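Local coordinates for RimK-related lysine biosynthesis protein (Thermococcus kodakarensis, PDB 5K2M), which binds ADP together with magnesium ions and probably works as an ATP-grasp ligase of the LysX type in amino-acid biosynthesis, at residues 88-93 with 237-242; 179-184 with 212-217; 223-228 with 261-266; 249-252 with 258-261. All coordinates share one frame; numbering follows the deposited sequence.

Overall arrangement
All four contacts belong to the ATP-grasp part of the chain, and contacts 1, 2 and 3 reach one five-stranded antiparallel sheet. Contact 1 sets its edge strand 236-243 against the end of helix 83-90. Contact 2, whose segments come between those of contact 1 in sequence, lays helix 208-219 beside strand 180-188; the centres of these two contacts are about 13 Å apart. Contact 3 brings helix 259-272 to the start of strand 225-233, the sheet neighbour of strand 236-243. Contact 4 shares G261 with it, about 11 Å away between centres, but lies about 24 Å from contact 1. Helices thus pack on a sheet whose edge strand and neighbour supply E241, N243 and D229 to magnesium.

Contact 1: 88-93 with 237-242; sequences LRLAGK and LLVNEV. With MG (magnesium ion), chain R; MG (magnesium ion), chain Q; ADP (adenosine-5'-diphosphate), chain O.
In the nucleotide site of this ATP-grasp protein, the sheet-edge strand 236-243 turns V239 and V242 toward L90 of helix 83-90 and sends N240 and E241 to ADP and magnesium. A classic beta bulge makes this possible: N240 and E241 both face D229, which puts two successive polar side chains on the ligand side. L90 meets V239 at about a right angle, its CD1 lying 3.8 Å from V239 CG1, and the same methyl comes loosely to V242 CG1 at 4.5 Å. Branched apolar residues suit this buried face. N240 has CG anti to the backbone N (chi1 169°), which carries its amide to the alpha-phosphate, where ND2 gives O2A of ADP a nearly straight hydrogen bond of 2.8 Å (170°). OD1 of N240 is bonded to Q162, fixing the rotation of the amide; a leucine here would probably leave O2A without this donor and Q162 without its acceptor. E241 OE1 bridges both ions, 2.3 Å from the magnesium of chain Q, while OE2 binds that of chain R at 1.9 Å. Together with D229 and N243, and with K83 on OE2, E241 holds both ions at the phosphates, whose charge they probably offset.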
# COMPACT_ATOMS: atom_id res chain seq x y z
N LEU A 88 -46.92 -7.55 -7.35
CA LEU A 88 -46.24 -8.75 -7.86
C LEU A 88 -46.40 -9.94 -6.91
O LEU A 88 -46.67 -11.05 -7.33
CB LEU A 88 -44.77 -8.48 -8.16
CG LEU A 88 -44.34 -8.10 -9.59
CD1 LEU A 88 -45.48 -7.70 -10.52
CD2 LEU A 88 -43.24 -7.05 -9.63
N ARG A 89 -46.26 -9.71 -5.61
CA ARG A 89 -46.41 -10.82 -4.67
C ARG A 89 -47.88 -11.21 -4.47
O ARG A 89 -48.16 -12.37 -4.22
CB ARG A 89 -45.70 -10.51 -3.35
CG ARG A 89 -45.16 -11.76 -2.70
CD ARG A 89 -43.95 -11.50 -1.83
NE ARG A 89 -42.75 -11.16 -2.58
CZ ARG A 89 -41.94 -12.04 -3.19
NH1 ARG A 89 -42.21 -13.34 -3.18
NH2 ARG A 89 -40.86 -11.60 -3.83
N LEU A 90 -48.80 -10.25 -4.59
CA LEU A 90 -50.23 -10.54 -4.50
C LEU A 90 -50.81 -11.25 -5.74
O LEU A 90 -51.78 -11.99 -5.63
CB LEU A 90 -51.03 -9.26 -4.25
CG LEU A 90 -50.80 -8.61 -2.89
CD1 LEU A 90 -51.26 -7.15 -2.89
CD2 LEU A 90 -51.48 -9.41 -1.79
N ALA A 91 -50.20 -11.04 -6.90
CA ALA A 91 -50.75 -11.52 -8.16
C ALA A 91 -50.77 -13.03 -8.23
O ALA A 91 -49.80 -13.68 -7.88
CB ALA A 91 -49.96 -10.95 -9.33
N GLY A 92 -51.90 -13.59 -8.65
CA GLY A 92 -52.07 -15.03 -8.65
C GLY A 92 -52.54 -15.61 -7.32
O GLY A 92 -53.04 -16.73 -7.29
N LYS A 93 -52.39 -14.86 -6.22
CA LYS A 93 -52.76 -15.32 -4.88
C LYS A 93 -54.14 -14.82 -4.47
O LYS A 93 -54.91 -15.54 -3.85
CB LYS A 93 -51.76 -14.83 -3.85
CG LYS A 93 -50.32 -15.26 -4.10
CD LYS A 93 -50.12 -16.73 -3.83
CE LYS A 93 -48.83 -16.96 -3.05
NZ LYS A 93 -47.63 -16.58 -3.84
N LEU A 237 -64.51 -8.35 -4.43
CA LEU A 237 -63.45 -7.70 -3.66
C LEU A 237 -62.09 -7.82 -4.36
O LEU A 237 -61.77 -8.85 -4.94
CB LEU A 237 -63.38 -8.28 -2.25
CG LEU A 237 -64.68 -8.17 -1.44
CD1 LEU A 237 -64.53 -8.92 -0.13
CD2 LEU A 237 -65.05 -6.72 -1.19
N LEU A 238 -61.32 -6.74 -4.31
CA LEU A 238 -59.97 -6.71 -4.88
C LEU A 238 -59.02 -6.15 -3.83
O LEU A 238 -59.37 -5.19 -3.12
CB LEU A 238 -59.92 -5.81 -6.12
CG LEU A 238 -61.02 -6.00 -7.17
CD1 LEU A 238 -61.16 -4.76 -8.04
CD2 LEU A 238 -60.75 -7.23 -8.02
N VAL A 239 -57.83 -6.73 -3.75
CA VAL A 239 -56.80 -6.22 -2.87
C VAL A 239 -56.01 -5.17 -3.62
O VAL A 239 -55.52 -5.42 -4.71
CB VAL A 239 -55.86 -7.34 -2.38
CG1 VAL A 239 -54.79 -6.75 -1.46
CG2 VAL A 239 -56.66 -8.41 -1.66
N ASN A 240 -55.90 -3.98 -3.04
CA ASN A 240 -55.27 -2.86 -3.71
C ASN A 240 -53.81 -2.74 -3.29
O ASN A 240 -52.90 -2.70 -4.12
CB ASN A 240 -56.01 -1.57 -3.40
CG ASN A 240 -55.24 -0.34 -3.86
OD1 ASN A 240 -54.78 -0.29 -4.99
ND2 ASN A 240 -55.10 0.64 -2.98
N GLU A 241 -53.61 -2.73 -1.98
CA GLU A 241 -52.35 -2.37 -1.40
C GLU A 241 -52.20 -3.01 -0.02
O GLU A 241 -53.19 -3.32 0.62
CB GLU A 241 -52.37 -0.86 -1.22
CG GLU A 241 -51.06 -0.29 -0.82
CD GLU A 241 -51.17 0.97 -0.01
OE1 GLU A 241 -52.26 1.35 0.49
OE2 GLU A 241 -50.11 1.57 0.15
N VAL A 242 -50.96 -3.17 0.42
CA VAL A 242 -50.66 -3.53 1.81
C VAL A 242 -49.69 -2.47 2.37
O VAL A 242 -48.98 -1.84 1.60
CB VAL A 242 -50.07 -4.96 1.92
CG1 VAL A 242 -51.08 -5.99 1.41
CG2 VAL A 242 -48.78 -5.09 1.12
MG MG R . -50.48 2.83 1.57
MG MG Q . -53.88 2.96 0.93
PB ADP O . -51.84 5.05 -0.58
O1B ADP O . -53.00 4.91 0.37
O2B ADP O . -51.46 6.48 -0.89
O3B ADP O . -50.63 4.22 -0.24
PA ADP O . -53.71 3.67 -2.31
O1A ADP O . -54.19 2.93 -1.08
O2A ADP O . -53.46 2.82 -3.52
O3A ADP O . -52.38 4.52 -2.01
O5' ADP O . -54.76 4.81 -2.71
C5' ADP O . -55.35 5.65 -1.74
C4' ADP O . -56.86 5.63 -1.88
O4' ADP O . -57.22 6.09 -3.19
C3' ADP O . -57.50 4.26 -1.72
O3' ADP O . -57.83 3.98 -0.35
C2' ADP O . -58.74 4.40 -2.59
O2' ADP O . -59.80 5.06 -1.91
C1' ADP O . -58.30 5.32 -3.71
N9 ADP O . -57.82 4.53 -4.85
C8 ADP O . -56.55 4.13 -5.08
N7 ADP O . -56.45 3.41 -6.21
C5 ADP O . -57.69 3.34 -6.72
C6 ADP O . -58.30 2.74 -7.90
N6 ADP O . -57.55 2.06 -8.79
N1 ADP O . -59.63 2.91 -8.07
C2 ADP O . -60.39 3.58 -7.20
N3 ADP O . -59.91 4.15 -6.09
C4 ADP O . -58.59 4.07 -5.81
O HOH W 1 -55.74 3.98 1.26
O HOH W 2 -48.31 3.18 1.42

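Contact 2: 179-184 with 212-217; sequences GEFVGA and ELSVKA
F181 and V215 meet at the base of their side chains: CB of F181 lies 4.1 Å from V215 CG2, so the valine touches the stem of the phenylalanine before the ring begins. With CG of F181 anti to the backbone N (chi1 177°) and the ring turned to chi2 82°, the ring runs on past V215 to S214. There it offers an edge, its CD1 being 4.1 Å from S214 CB, which sits near the ring plane. One face of the same ring carries the backbone N of G183, 3.7 Å above the plane and displaced toward the rim, so the backbone two residues on lies over the rim of the ring. V215 has CG1 anti to its backbone N (chi1 171°), and its CG1 and CG2 both come to 4.1 Å from G179 O. Glycine suits position 179 because, at its backbone angles, a CB would press on the carbonyl oxygen of the preceding residue. S214 meets the ring through CB, while its OG is bonded to S174 OG of strand 170-177 and to V210 O one turn back in the helix. Helix 208-219 therefore lies against the hairpin of strands 170-177 and 180-188 through S214 and V215, while L213 on the same helix packs on L237 and V239 of strand 236-243.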
# COMPACT_ATOMS: atom_id res chain seq x y z
N GLY A 179 -50.70 -13.56 10.81
CA GLY A 179 -51.68 -14.51 10.29
C GLY A 179 -53.06 -14.38 10.90
O GLY A 179 -54.02 -14.97 10.42
N GLU A 180 -53.18 -13.59 11.97
CA GLU A 180 -54.45 -13.43 12.65
C GLU A 180 -55.14 -12.16 12.17
O GLU A 180 -54.61 -11.05 12.34
CB GLU A 180 -54.22 -13.36 14.17
CG GLU A 180 -55.50 -13.28 15.01
CD GLU A 180 -55.25 -12.80 16.44
OE1 GLU A 180 -54.12 -12.95 16.94
OE2 GLU A 180 -56.19 -12.26 17.07
N PHE A 181 -56.32 -12.31 11.58
CA PHE A 181 -57.19 -11.17 11.29
C PHE A 181 -57.52 -10.47 12.60
O PHE A 181 -57.96 -11.12 13.54
CB PHE A 181 -58.47 -11.65 10.60
CG PHE A 181 -59.47 -10.56 10.33
CD1 PHE A 181 -59.34 -9.75 9.22
CD2 PHE A 181 -60.54 -10.35 11.19
CE1 PHE A 181 -60.26 -8.75 8.95
CE2 PHE A 181 -61.47 -9.35 10.93
CZ PHE A 181 -61.33 -8.55 9.81
N VAL A 182 -57.28 -9.17 12.69
CA VAL A 182 -57.56 -8.47 13.95
C VAL A 182 -58.72 -7.50 13.85
O VAL A 182 -59.29 -7.14 14.88
CB VAL A 182 -56.32 -7.78 14.55
CG1 VAL A 182 -55.08 -8.65 14.37
CG2 VAL A 182 -56.08 -6.43 13.92
N GLY A 183 -59.09 -7.08 12.64
CA GLY A 183 -60.25 -6.21 12.46
C GLY A 183 -60.27 -5.49 11.14
O GLY A 183 -59.28 -5.50 10.39
N ALA A 184 -61.40 -4.84 10.86
CA ALA A 184 -61.57 -4.08 9.63
C ALA A 184 -62.55 -2.94 9.78
O ALA A 184 -63.47 -2.99 10.61
CB ALA A 184 -62.01 -4.98 8.48
N GLU A 212 -61.38 -13.43 5.24
CA GLU A 212 -60.70 -14.50 4.52
C GLU A 212 -59.78 -13.96 3.45
O GLU A 212 -58.67 -14.44 3.28
CB GLU A 212 -61.72 -15.44 3.88
CG GLU A 212 -61.11 -16.61 3.13
CD GLU A 212 -62.15 -17.52 2.50
OE1 GLU A 212 -61.87 -18.06 1.41
OE2 GLU A 212 -63.26 -17.69 3.08
N LEU A 213 -60.24 -12.97 2.70
CA LEU A 213 -59.40 -12.32 1.69
C LEU A 213 -58.19 -11.63 2.33
O LEU A 213 -57.07 -11.69 1.81
CB LEU A 213 -60.21 -11.30 0.88
CG LEU A 213 -59.48 -10.60 -0.27
CD1 LEU A 213 -59.02 -11.61 -1.31
CD2 LEU A 213 -60.41 -9.57 -0.90
N SER A 214 -58.42 -10.96 3.45
CA SER A 214 -57.35 -10.29 4.18
C SER A 214 -56.25 -11.26 4.62
O SER A 214 -55.06 -10.97 4.45
CB SER A 214 -57.91 -9.56 5.40
OG SER A 214 -58.76 -8.51 4.99
N VAL A 215 -56.65 -12.41 5.17
CA VAL A 215 -55.69 -13.41 5.62
C VAL A 215 -54.88 -13.94 4.43
O VAL A 215 -53.66 -14.10 4.52
CB VAL A 215 -56.37 -14.59 6.38
CG1 VAL A 215 -55.38 -15.72 6.65
CG2 VAL A 215 -56.95 -14.11 7.71
N LYS A 216 -55.55 -14.20 3.31
CA LYS A 216 -54.88 -14.68 2.10
C LYS A 216 -53.89 -13.66 1.55
O LYS A 216 -52.81 -14.03 1.11
CB LYS A 216 -55.90 -15.05 1.01
CG LYS A 216 -56.48 -16.45 1.13
CD LYS A 216 -57.67 -16.61 0.20
CE LYS A 216 -58.08 -18.06 -0.01
NZ LYS A 216 -57.22 -18.72 -1.04
N ALA A 217 -54.26 -12.39 1.58
CA ALA A 217 -53.35 -11.32 1.18
C ALA A 217 -52.11 -11.32 2.07
O ALA A 217 -50.99 -11.18 1.58
CB ALA A 217 -54.05 -9.97 1.24

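Contact 3: 223-228 with 261-266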
# COMPACT_ATOMS: atom_id res chain seq x y z
N GLU A 223 -45.42 -13.01 6.72
CA GLU A 223 -44.86 -12.51 7.97
C GLU A 223 -45.44 -11.16 8.28
O GLU A 223 -46.03 -10.50 7.42
CB GLU A 223 -43.33 -12.38 7.87
CG GLU A 223 -42.85 -11.55 6.69
CD GLU A 223 -41.37 -11.16 6.77
OE1 GLU A 223 -40.64 -11.42 5.79
OE2 GLU A 223 -40.92 -10.57 7.77
N GLY A 224 -45.26 -10.75 9.53
CA GLY A 224 -45.41 -9.35 9.92
C GLY A 224 -46.81 -8.88 10.26
O GLY A 224 -47.74 -9.68 10.40
N ALA A 225 -46.92 -7.57 10.40
CA ALA A 225 -48.16 -6.91 10.74
C ALA A 225 -48.50 -5.98 9.59
O ALA A 225 -47.73 -5.08 9.28
CB ALA A 225 -47.98 -6.12 12.00
N LEU A 226 -49.64 -6.22 8.94
CA LEU A 226 -50.01 -5.50 7.73
C LEU A 226 -51.39 -4.86 7.83
O LEU A 226 -52.35 -5.49 8.28
CB LEU A 226 -49.98 -6.43 6.51
CG LEU A 226 -48.61 -6.93 6.02
CD1 LEU A 226 -48.79 -7.91 4.88
CD2 LEU A 226 -47.68 -5.78 5.60
N ALA A 227 -51.47 -3.60 7.40
CA ALA A 227 -52.75 -2.97 7.11
C ALA A 227 -53.00 -3.13 5.64
O ALA A 227 -52.21 -2.70 4.81
CB ALA A 227 -52.73 -1.50 7.49
N ILE A 228 -54.12 -3.76 5.31
CA ILE A 228 -54.44 -4.11 3.96
C ILE A 228 -55.59 -3.23 3.47
O ILE A 228 -56.52 -2.96 4.24
CB ILE A 228 -54.83 -5.60 3.90
CG1 ILE A 228 -53.68 -6.44 4.50
CG2 ILE A 228 -55.13 -6.02 2.46
CD1 ILE A 228 -54.07 -7.83 4.91
N GLY A 261 -51.75 -3.69 21.03
CA GLY A 261 -51.52 -4.91 21.82
C GLY A 261 -51.15 -6.13 21.00
O GLY A 261 -50.20 -6.85 21.33
N LYS A 262 -51.89 -6.36 19.92
CA LYS A 262 -51.61 -7.46 19.01
C LYS A 262 -50.24 -7.29 18.33
O LYS A 262 -49.52 -8.26 18.13
CB LYS A 262 -52.71 -7.57 17.95
CG LYS A 262 -54.08 -7.95 18.49
CD LYS A 262 -54.13 -9.43 18.78
CE LYS A 262 -55.42 -9.84 19.44
NZ LYS A 262 -55.35 -11.28 19.81
N LEU A 263 -49.90 -6.05 17.99
CA LEU A 263 -48.62 -5.76 17.37
C LEU A 263 -47.48 -6.09 18.34
O LEU A 263 -46.47 -6.69 17.95
CB LEU A 263 -48.56 -4.29 16.92
CG LEU A 263 -47.26 -3.76 16.32
CD1 LEU A 263 -46.99 -4.42 14.98
CD2 LEU A 263 -47.33 -2.25 16.15
N VAL A 264 -47.64 -5.70 19.60
CA VAL A 264 -46.64 -5.98 20.63
C VAL A 264 -46.53 -7.48 20.93
O VAL A 264 -45.43 -8.00 21.11
CB VAL A 264 -46.92 -5.18 21.91
CG1 VAL A 264 -46.05 -5.65 23.05
CG2 VAL A 264 -46.68 -3.69 21.65
N GLU A 265 -47.67 -8.18 20.98
CA GLU A 265 -47.67 -9.64 21.21
C GLU A 265 -46.90 -10.36 20.10
O GLU A 265 -46.15 -11.29 20.36
CB GLU A 265 -49.09 -10.19 21.31
CG GLU A 265 -49.82 -9.79 22.59
CD GLU A 265 -51.31 -10.11 22.58
OE1 GLU A 265 -51.79 -10.84 21.68
OE2 GLU A 265 -52.01 -9.62 23.49
N TYR A 266 -47.09 -9.92 18.87
CA TYR A 266 -46.34 -10.45 17.77
C TYR A 266 -44.85 -10.14 17.92
O TYR A 266 -44.01 -11.02 17.76
CB TYR A 266 -46.87 -9.88 16.46
CG TYR A 266 -46.14 -10.42 15.27
CD1 TYR A 266 -46.33 -11.73 14.87
CD2 TYR A 266 -45.27 -9.64 14.55
CE1 TYR A 266 -45.66 -12.25 13.79
CE2 TYR A 266 -44.60 -10.15 13.46
CZ TYR A 266 -44.81 -11.45 13.08
OH TYR A 266 -44.16 -11.98 12.01
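Y266 reaches from helix 259-272 to the backbone of G224, where its hydroxyl OH accepts a hydrogen bond of 3.0 Å from G224 N, with an N-H...O angle of 153°. The ring comes close as well, CE2 lying 3.7 Å from G224 CA. Because CG of Y266 is anti to the backbone N (chi1 -179°), the phenol stretches outward from the helix and its oxygen arrives at the strand entrance. A phenylalanine in its place would probably leave G224 N without this acceptor and the ring without its polar tie to the strand. One turn earlier, L263 adds an apolar touch, with CD1 3.6 Å from A225 CB; alanine is small enough to let the leucine in this close. In the next shell G224 O is bonded to W218 NE1, and A225 N to N72 OD1, while E223 turns its carboxylate to S73 and R75. On the helix side, L263 also packs on I17 of helix 12-24, and Y266 on I177 of strand 170-177. The result is a helix packed on an antiparallel sheet, the alpha+beta build of ATP-grasp domains, with helix 12-24 beyond it.

Contact 4: 249-252 with 258-261; sequences KNAA and DMAG
Apolar packing joins two successive helices, 249-255 and 259-272, across the short turn between them, and M259 spans the gap to A251 and A252. Its CE methyl does most of the touching, 3.6 Å from A251 CB and 3.8 Å from A252 N, while CG lies 4.1 Å from A252 CB. The methionine is bent at chi2 (-82°), which turns the chain so that its terminal methyl comes up against the first helix. Alanines suit that helix face because their single methyls let the methionine come close to the backbone. The second helix is opened by D258 at its N-cap: OD1 accepts from G261 N at 3.2 Å, the donor standing 63° out of the carboxylate plane. G261 carries no CB, and one built there would fall 2.0 Å from D258 OD2. The same carboxylate is paired with R20 of helix 12-24. M259 is further enclosed by Y175, V182 and F248, and on the other helix N250 ND2 and A251 N hold a modified side chain of a different protein chain. The chemistry thus divides: dispersion contacts join the helices, while D258's negative charge probably also steadies the helix start through its favourable interaction with the helix dipole.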
# COMPACT_ATOMS: atom_id res chain seq x y z
N LYS A 249 -55.32 4.42 14.72
CA LYS A 249 -56.00 5.07 15.83
C LYS A 249 -57.50 5.21 15.57
O LYS A 249 -58.29 5.07 16.50
CB LYS A 249 -55.37 6.43 16.18
CG LYS A 249 -55.60 7.55 15.17
CD LYS A 249 -54.90 8.82 15.63
CE LYS A 249 -55.19 9.99 14.70
NZ LYS A 249 -54.62 9.79 13.33
N ASN A 250 -57.89 5.48 14.32
CA ASN A 250 -59.31 5.58 13.99
C ASN A 250 -59.94 4.19 13.93
O ASN A 250 -61.07 4.00 14.37
CB ASN A 250 -59.55 6.33 12.68
CG ASN A 250 -59.04 7.76 12.73
OD1 ASN A 250 -59.49 8.58 13.54
ND2 ASN A 250 -58.10 8.07 11.85
N ALA A 251 -59.18 3.22 13.42
CA ALA A 251 -59.67 1.84 13.29
C ALA A 251 -59.88 1.17 14.65
O ALA A 251 -60.89 0.49 14.86
CB ALA A 251 -58.73 1.01 12.44
N ALA A 252 -58.94 1.37 15.56
CA ALA A 252 -59.06 0.86 16.93
C ALA A 252 -60.21 1.56 17.66
O ALA A 252 -60.99 0.91 18.35
CB ALA A 252 -57.76 1.03 17.69
N ASP A 258 -57.61 -4.07 19.58
CA ASP A 258 -56.39 -3.59 20.21
C ASP A 258 -55.23 -3.89 19.28
O ASP A 258 -54.50 -4.86 19.47
CB ASP A 258 -56.21 -4.24 21.59
CG ASP A 258 -55.01 -3.68 22.33
OD1 ASP A 258 -54.55 -2.57 21.99
OD2 ASP A 258 -54.50 -4.35 23.25
N MET A 259 -55.06 -3.05 18.26
CA MET A 259 -54.07 -3.29 17.22
C MET A 259 -52.69 -3.17 17.85
O MET A 259 -51.78 -3.93 17.53
CB MET A 259 -54.18 -2.29 16.07
CG MET A 259 -55.59 -1.85 15.70
SD MET A 259 -56.45 -2.99 14.62
CE MET A 259 -57.91 -2.01 14.28
N ALA A 260 -52.54 -2.18 18.71
CA ALA A 260 -51.29 -1.94 19.41
C ALA A 260 -50.85 -3.19 20.20
O ALA A 260 -49.72 -3.68 20.04
CB ALA A 260 -51.43 -0.74 20.32
N GLY A 261 -51.75 -3.69 21.03
CA GLY A 261 -51.52 -4.91 21.82
C GLY A 261 -51.15 -6.13 21.00
O GLY A 261 -50.20 -6.85 21.33